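PDB 5IE9: nucleotide pyrophosphohydrolase from Bacillus cereus, which probably hydrolyses nucleoside triphosphates to the monophosphate and pyrophosphate, as a manganese-binding member of the all-helical MazG family. Local coordinates for residues Asp84-Thr87 / Ala88-Val92; Ala29-Ala32 / Arg33-Glu37. All blocks are in the same frame, centred on the assembly; numbering follows the deposited sequence.

Contact 1: residues Asp84-Thr87 / Ala88-Val92; sequences DLET and AHNIV
Ala88 N donates to Asp84 O at 3.1 Å and so closes the first turn of helix 85-96; the bonds from His89 N to Leu85 O, at 3.0 Å, and from Ile91 N to Thr87 O continue the pattern. The methyl of Ala88 is packed against this backbone, its CB 3.7 Å from Leu85 O, on the buried side. There Leu85 turns from the helix to rest on Ile75 and Ala78 of helix 62-80. Asp84 is the N-cap: its OD2 takes Thr87 N at 3.1 Å from above the carboxylate plane and Thr87 OG1 at 2.9 Å on the anti lone pair. Two bonds thus grip one oxygen and probably limit the rotation of the carboxylate. Thr87 can give both because its OG1 lies beside its own backbone N (chi1 -48°), the same torsion that sends CG2 on toward Ile91. The solvent side is looser: Thr87 is exposed, and its CG2 comes only to 4.4 Å from CG2 of Ile91. A separate part of the contact faces the second subunit. Here Asn90 lays its amide beside Glu86 O, with ND2 at 3.3 Å but badly angled for a bond. Asn90 OD1 accepts from Lys4 NZ of the second subunit; the Glu86 carboxylate is shared between Lys4 N of that subunit, at OE2, and Lys7 NZ of its own chain, at OE1.

Contact 2: residues Ala29-Ala32 / Arg33-Glu37; sequences AMMA and RLTEE
Arg33 packs its CB 3.3 Å from Met30 O, one turn back along helix 27-49, while its backbone N bonds to Ala29 O. With CG beside the backbone N (chi1 -83°), the chain passes Ala29 O, which lies 3.8 Å from CG. Bends at the next two torsions then turn it toward the following turn of the helix. NE meets Glu36 OE1 at 3.0 Å in a salt bridge whose hydrogen bond is weak, bent to 128°. At the tip, NH2 pairs with Glu37 OE2, which lies at the edge of the guanidinium and in its plane. Arg33, Glu36 and Glu37 thus form a salt-bridge network on one helix, and Glu37 also belongs to the manganese site, which Glu66 of helix 62-80 shares. The arginine, its side chain about 7 Å from the metal, may help position Glu37 and offset the acidic charge gathered there with Glu40 and Asp69. Elsewhere on this helix Thr35 doubles the backbone bond to Met31 O: its N at 3.0 Å and its OG1 at 2.9 Å approach that oxygen from opposite faces of the carbonyl plane. Thr35 OG1 is also hydrogen-bonded to Thr35 OG1 of the fourth subunit. Met31 SD lies 4.4 Å from Leu34 CD1, a light apolar touch, and Leu34 continues to Met77 of helix 62-80 and Met38 of the second subunit.

Overall arrangement
Contact 2 comes first along the chain, in helix 27-49, and contact 1 follows in helix 85-96; helix 62-80 lies between them in sequence and is touched by side chains of both. Their centres are 21 Å apart on opposite sides of the chain's centre, and their nearest atoms stay about 9 Å from each other. Both belong to the MazG domain of this all-helical chain, four copies of which form the assembly. Contact 2 carries part of the manganese site and meets three other subunits, whereas contact 1 starts the last helix and meets the second subunit. Metal binding and subunit assembly therefore converge at helix 27-49, and helix 85-96 adds a separate intersubunit surface.

Contact 1: residues Asp84-Thr87 / Ala88-Val92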
loop_
_atom_site.group_PDB
_atom_site.type_symbol
_atom_site.label_atom_id
_atom_site.label_comp_id
_atom_site.label_asym_id
_atom_site.label_seq_id
_atom_site.Cartn_x
_atom_site.Cartn_y
_atom_site.Cartn_z
ATOM N N ASP C 84 -5.416 3.041 -21.981
ATOM C CA ASP C 84 -6.398 1.986 -22.203
ATOM C C ASP C 84 -5.937 0.700 -21.521
ATOM O O ASP C 84 -4.905 0.137 -21.896
ATOM C CB ASP C 84 -6.615 1.770 -23.707
ATOM C CG ASP C 84 -7.542 0.607 -24.003
ATOM O OD1 ASP C 84 -8.721 0.636 -23.573
ATOM O OD2 ASP C 84 -7.081 -0.342 -24.664
ATOM N N LEU C 85 -6.710 0.246 -20.530
ATOM C CA LEU C 85 -6.349 -0.932 -19.711
ATOM C C LEU C 85 -6.380 -2.281 -20.451
ATOM O O LEU C 85 -5.800 -3.260 -19.971
ATOM C CB LEU C 85 -7.193 -1.011 -18.430
ATOM C CG LEU C 85 -7.008 0.041 -17.335
ATOM C CD1 LEU C 85 -8.168 -0.039 -16.359
ATOM C CD2 LEU C 85 -5.683 -0.079 -16.591
ATOM N N GLU C 86 -7.060 -2.332 -21.599
ATOM C CA GLU C 86 -7.018 -3.498 -22.482
ATOM C C GLU C 86 -5.622 -3.623 -23.089
ATOM O O GLU C 86 -5.048 -4.717 -23.100
ATOM C CB GLU C 86 -8.085 -3.398 -23.576
ATOM C CG GLU C 86 -8.223 -4.640 -24.455
ATOM C CD GLU C 86 -9.265 -4.503 -25.562
ATOM O OE1 GLU C 86 -10.035 -3.508 -25.579
ATOM O OE2 GLU C 86 -9.320 -5.409 -26.424
ATOM N N THR C 87 -5.088 -2.498 -23.578
ATOM C CA THR C 87 -3.708 -2.423 -24.070
ATOM C C THR C 87 -2.733 -2.808 -22.953
ATOM O O THR C 87 -1.873 -3.661 -23.158
ATOM C CB THR C 87 -3.355 -1.029 -24.648
ATOM O OG1 THR C 87 -4.379 -0.602 -25.554
ATOM C CG2 THR C 87 -2.019 -1.057 -25.393
ATOM N N ALA C 88 -2.899 -2.202 -21.775
ATOM C CA ALA C 88 -2.057 -2.480 -20.606
ATOM C C ALA C 88 -1.999 -3.973 -20.264
ATOM O O ALA C 88 -0.915 -4.519 -20.041
ATOM C CB ALA C 88 -2.533 -1.670 -19.408
ATOM N N HIS C 89 -3.170 -4.617 -20.251
ATOM C CA HIS C 89 -3.325 -6.053 -19.993
ATOM C C HIS C 89 -2.555 -6.889 -21.017
ATOM O O HIS C 89 -1.865 -7.845 -20.647
ATOM C CB HIS C 89 -4.818 -6.409 -19.995
ATOM C CG HIS C 89 -5.107 -7.873 -19.867
ATOM N ND1 HIS C 89 -5.345 -8.682 -20.958
ATOM C CD2 HIS C 89 -5.221 -8.669 -18.778
ATOM C CE1 HIS C 89 -5.580 -9.915 -20.549
ATOM N NE2 HIS C 89 -5.514 -9.933 -19.230
ATOM N N ASN C 90 -2.672 -6.503 -22.291
ATOM C CA ASN C 90 -2.025 -7.186 -23.410
ATOM C C ASN C 90 -0.510 -7.158 -23.361
ATOM O O ASN C 90 0.125 -8.161 -23.710
ATOM C CB ASN C 90 -2.498 -6.623 -24.756
ATOM C CG ASN C 90 -3.916 -7.066 -25.118
ATOM O OD1 ASN C 90 -4.398 -8.112 -24.668
ATOM N ND2 ASN C 90 -4.580 -6.279 -25.954
ATOM N N ILE C 91 0.071 -6.031 -22.932
ATOM C CA ILE C 91 1.543 -5.932 -22.850
ATOM C C ILE C 91 2.119 -6.801 -21.723
ATOM O O ILE C 91 3.221 -7.339 -21.849
ATOM C CB ILE C 91 2.134 -4.475 -22.875
ATOM C CG1 ILE C 91 2.687 -4.030 -21.516
ATOM C CG2 ILE C 91 1.178 -3.453 -23.493
ATOM C CD1 ILE C 91 4.036 -3.349 -21.634
ATOM N N VAL C 92 1.342 -6.960 -20.654
ATOM C CA VAL C 92 1.679 -7.857 -19.550
ATOM C C VAL C 92 1.597 -9.316 -20.009
ATOM O O VAL C 92 2.529 -10.095 -19.783
ATOM C CB VAL C 92 0.803 -7.567 -18.304
ATOM C CG1 VAL C 92 0.973 -8.629 -17.227
ATOM C CG2 VAL C 92 1.155 -6.197 -17.741
#

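Contact 2: residues Ala29-Ala32 / Arg33-Glu37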
loop_
_atom_site.group_PDB
_atom_site.type_symbol
_atom_site.label_atom_id
_atom_site.label_comp_id
_atom_site.label_asym_id
_atom_site.label_seq_id
_atom_site.Cartn_x
_atom_site.Cartn_y
_atom_site.Cartn_z
ATOM N N ALA C 29 -2.622 12.657 -6.203
ATOM C CA ALA C 29 -3.857 12.509 -5.421
ATOM C C ALA C 29 -4.542 11.152 -5.658
ATOM O O ALA C 29 -5.031 10.528 -4.710
ATOM C CB ALA C 29 -4.812 13.651 -5.727
ATOM N N MET C 30 -4.570 10.714 -6.921
ATOM C CA MET C 30 -5.037 9.378 -7.319
ATOM C C MET C 30 -4.250 8.279 -6.642
ATOM O O MET C 30 -4.822 7.279 -6.211
ATOM C CB MET C 30 -4.866 9.163 -8.825
ATOM C CG MET C 30 -5.803 9.951 -9.700
ATOM S SD MET C 30 -7.386 9.122 -9.841
ATOM C CE MET C 30 -8.045 10.066 -11.218
ATOM N N MET C 31 -2.930 8.453 -6.584
ATOM C CA MET C 31 -2.061 7.443 -6.017
ATOM C C MET C 31 -2.390 7.242 -4.539
ATOM O O MET C 31 -2.391 6.102 -4.059
ATOM C CB MET C 31 -0.590 7.786 -6.253
ATOM C CG MET C 31 0.355 6.604 -6.093
ATOM S SD MET C 31 -0.096 5.180 -7.107
ATOM C CE MET C 31 0.033 3.845 -5.924
ATOM N N ALA C 32 -2.710 8.345 -3.847
ATOM C CA ALA C 32 -3.188 8.317 -2.466
ATOM C C ALA C 32 -4.526 7.593 -2.357
ATOM O O ALA C 32 -4.693 6.753 -1.465
ATOM C CB ALA C 32 -3.283 9.720 -1.901
ATOM N N ARG C 33 -5.458 7.907 -3.271
ATOM C CA ARG C 33 -6.756 7.224 -3.359
ATOM C C ARG C 33 -6.606 5.710 -3.480
ATOM O O ARG C 33 -7.272 4.966 -2.755
ATOM C CB ARG C 33 -7.630 7.754 -4.514
ATOM C CG ARG C 33 -8.455 9.022 -4.266
ATOM C CD ARG C 33 -9.290 9.077 -2.971
ATOM N NE ARG C 33 -9.805 7.772 -2.542
ATOM C CZ ARG C 33 -10.951 7.219 -2.928
ATOM N NH1 ARG C 33 -11.772 7.847 -3.762
ATOM N NH2 ARG C 33 -11.280 6.023 -2.464
ATOM N N LEU C 34 -5.729 5.271 -4.390
ATOM C CA LEU C 34 -5.405 3.857 -4.563
ATOM C C LEU C 34 -4.838 3.194 -3.323
ATOM O O LEU C 34 -5.209 2.055 -3.011
ATOM C CB LEU C 34 -4.411 3.660 -5.696
ATOM C CG LEU C 34 -4.984 3.062 -6.962
ATOM C CD1 LEU C 34 -3.963 3.255 -8.064
ATOM C CD2 LEU C 34 -5.351 1.595 -6.774
ATOM N N THR C 35 -3.930 3.892 -2.635
ATOM C CA THR C 35 -3.318 3.359 -1.424
ATOM C C THR C 35 -4.413 3.147 -0.391
ATOM O O THR C 35 -4.425 2.112 0.276
ATOM C CB THR C 35 -2.191 4.267 -0.885
ATOM O OG1 THR C 35 -1.217 4.473 -1.913
ATOM C CG2 THR C 35 -1.505 3.641 0.325
ATOM N N GLU C 36 -5.328 4.117 -0.300
ATOM C CA GLU C 36 -6.512 4.051 0.563
ATOM C C GLU C 36 -7.413 2.852 0.247
ATOM O O GLU C 36 -7.818 2.125 1.158
ATOM C CB GLU C 36 -7.313 5.356 0.491
ATOM C CG GLU C 36 -8.451 5.454 1.498
ATOM C CD GLU C 36 -9.423 6.588 1.217
ATOM O OE1 GLU C 36 -9.130 7.450 0.357
ATOM O OE2 GLU C 36 -10.494 6.613 1.872
ATOM N N GLU C 37 -7.713 2.645 -1.034
ATOM C CA GLU C 37 -8.579 1.540 -1.426
ATOM C C GLU C 37 -7.951 0.182 -1.180
ATOM O O GLU C 37 -8.648 -0.750 -0.763
ATOM C CB GLU C 37 -9.059 1.662 -2.871
ATOM C CG GLU C 37 -10.234 2.612 -3.063
ATOM C CD GLU C 37 -11.244 2.580 -1.927
ATOM O OE1 GLU C 37 -11.811 1.506 -1.620
ATOM O OE2 GLU C 37 -11.470 3.651 -1.332
#